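Local coordinates for sensory transduction histidine kinase, putative (PDB 5BWJ), which probably senses small molecules in the periplasm through this Venus flytrap domain and relays the signal by phosphorylating itself on histidine, at residues S140-V144 with T161-A166. Numbering follows the deposited sequence.
Sequences SQELV and TLHYIA
Build both pieces as regular alpha-helix, phi/psi near -60/-45, crossing their axes at -67°, 9.6 Å apart at closest approach. The register, CA to CA, pairs Ser140 with Leu162 at 6.3 Å, Gln141 with Ile165 at 7.0 Å and Val144 with Ala166 at 6.2 Å. Val144 is the main bump: with chi1 t it drops into the hollow between Leu162, Ile165 and Ala166, its CG1 lying 3.5 Å from Ala166 CB and its CG2 3.8 Å from Leu162 O. The small alanine leaves room for this close approach. In return, Leu162 (mt) reaches over from the side of its helix, placing CD1 3.9 Å from Leu143 CD2 and CD2 3.6 Å from Ser140 OG, while Ile165 (mt) pushes CD1 to 3.4 Å from Ser140 CB. Ser140 is small enough to sit against both tips, and its hydroxyl is hydrogen-bonded to Asp14. Leu143 and Val144 also rest on Ile155; on the far face of 161-166, His163 and Tyr164 meet aromatic rings of the second subunit. This mostly apolar packing joins helix 161-169 to helix 140-148, which lies on parallel strands 114-117, 134-137 and 154-156, as in the alpha/beta lobe of a Venus flytrap sensor domain.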
loop_
_atom_site.group_PDB
_atom_site.type_symbol
_atom_site.label_atom_id
_atom_site.label_comp_id
_atom_site.label_asym_id
_atom_site.label_seq_id
_atom_site.Cartn_x
_atom_site.Cartn_y
_atom_site.Cartn_z
ATOM N N SER B 140 9.556 4.020 -13.187
ATOM C CA SER B 140 8.498 3.014 -13.198
ATOM C C SER B 140 7.809 2.921 -14.555
ATOM O O SER B 140 7.546 1.826 -15.050
ATOM C CB SER B 140 7.458 3.318 -12.115
ATOM O OG SER B 140 8.023 3.218 -10.821
ATOM N N GLN B 141 7.516 4.071 -15.152
ATOM C CA GLN B 141 6.836 4.110 -16.441
ATOM C C GLN B 141 7.645 3.388 -17.514
ATOM O O GLN B 141 7.108 2.574 -18.266
ATOM C CB GLN B 141 6.579 5.557 -16.856
ATOM C CG GLN B 141 5.862 5.713 -18.177
ATOM C CD GLN B 141 5.356 7.124 -18.380
ATOM O OE1 GLN B 141 4.529 7.612 -17.609
ATOM N NE2 GLN B 141 5.864 7.797 -19.406
ATOM N N GLU B 142 8.936 3.689 -17.580
ATOM C CA GLU B 142 9.820 3.029 -18.532
ATOM C C GLU B 142 9.893 1.535 -18.244
ATOM O O GLU B 142 9.906 0.715 -19.162
ATOM C CB GLU B 142 11.219 3.643 -18.480
ATOM C CG GLU B 142 12.248 2.931 -19.350
ATOM C CD GLU B 142 13.630 3.538 -19.224
ATOM O OE1 GLU B 142 13.726 4.725 -18.847
ATOM O OE2 GLU B 142 14.621 2.827 -19.495
ATOM N N LEU B 143 9.940 1.191 -16.961
ATOM C CA LEU B 143 10.087 -0.197 -16.543
ATOM C C LEU B 143 8.903 -1.044 -16.986
ATOM O O LEU B 143 9.077 -2.116 -17.565
ATOM C CB LEU B 143 10.246 -0.284 -15.022
ATOM C CG LEU B 143 10.305 -1.701 -14.443
ATOM C CD1 LEU B 143 11.464 -2.485 -15.045
ATOM C CD2 LEU B 143 10.424 -1.654 -12.927
ATOM N N VAL B 144 7.698 -0.562 -16.706
ATOM C CA VAL B 144 6.494 -1.312 -17.033
ATOM C C VAL B 144 6.302 -1.375 -18.548
ATOM O O VAL B 144 5.774 -2.357 -19.072
ATOM C CB VAL B 144 5.254 -0.694 -16.367
ATOM C CG1 VAL B 144 4.009 -1.476 -16.729
ATOM C CG2 VAL B 144 5.422 -0.679 -14.856
ATOM N N THR B 161 2.780 0.437 -6.929
ATOM C CA THR B 161 3.010 1.426 -7.983
ATOM C C THR B 161 3.153 0.798 -9.368
ATOM O O THR B 161 2.525 1.251 -10.327
ATOM C CB THR B 161 4.269 2.269 -7.697
ATOM O OG1 THR B 161 4.146 2.893 -6.415
ATOM C CG2 THR B 161 4.452 3.352 -8.763
ATOM N N LEU B 162 3.991 -0.228 -9.480
ATOM C CA LEU B 162 4.208 -0.875 -10.768
ATOM C C LEU B 162 2.916 -1.507 -11.258
ATOM O O LEU B 162 2.605 -1.479 -12.452
ATOM C CB LEU B 162 5.310 -1.929 -10.670
ATOM C CG LEU B 162 6.702 -1.417 -10.297
ATOM C CD1 LEU B 162 7.699 -2.560 -10.339
ATOM C CD2 LEU B 162 7.149 -0.281 -11.217
ATOM N N HIS B 163 2.160 -2.065 -10.322
ATOM C CA HIS B 163 0.894 -2.698 -10.641
ATOM C C HIS B 163 -0.139 -1.671 -11.088
ATOM O O HIS B 163 -0.894 -1.909 -12.030
ATOM C CB HIS B 163 0.370 -3.470 -9.434
ATOM C CG HIS B 163 -0.851 -4.277 -9.729
ATOM N ND1 HIS B 163 -0.789 -5.584 -10.160
ATOM C CD2 HIS B 163 -2.165 -3.957 -9.680
ATOM C CE1 HIS B 163 -2.013 -6.039 -10.353
ATOM N NE2 HIS B 163 -2.866 -5.071 -10.070
ATOM N N TYR B 164 -0.173 -0.531 -10.403
ATOM C CA TYR B 164 -1.103 0.533 -10.752
ATOM C C TYR B 164 -0.881 1.021 -12.181
ATOM O O TYR B 164 -1.824 1.113 -12.965
ATOM C CB TYR B 164 -0.971 1.715 -9.789
ATOM C CG TYR B 164 -1.580 2.984 -10.345
ATOM C CD1 TYR B 164 -2.951 3.196 -10.301
ATOM C CD2 TYR B 164 -0.785 3.961 -10.930
ATOM C CE1 TYR B 164 -3.517 4.349 -10.820
ATOM C CE2 TYR B 164 -1.341 5.119 -11.450
ATOM C CZ TYR B 164 -2.707 5.306 -11.392
ATOM O OH TYR B 164 -3.267 6.455 -11.905
ATOM N N ILE B 165 0.369 1.337 -12.506
ATOM C CA ILE B 165 0.706 1.892 -13.814
ATOM C C ILE B 165 0.319 0.925 -14.925
ATOM O O ILE B 165 -0.352 1.311 -15.879
ATOM C CB ILE B 165 2.209 2.224 -13.916
ATOM C CG1 ILE B 165 2.579 3.302 -12.897
ATOM C CG2 ILE B 165 2.563 2.716 -15.323
ATOM C CD1 ILE B 165 4.068 3.488 -12.708
ATOM N N ALA B 166 0.741 -0.329 -14.795
ATOM C CA ALA B 166 0.417 -1.353 -15.784
ATOM C C ALA B 166 -1.089 -1.505 -15.954
ATOM O O ALA B 166 -1.593 -1.606 -17.072
ATOM C CB ALA B 166 1.030 -2.683 -15.386
#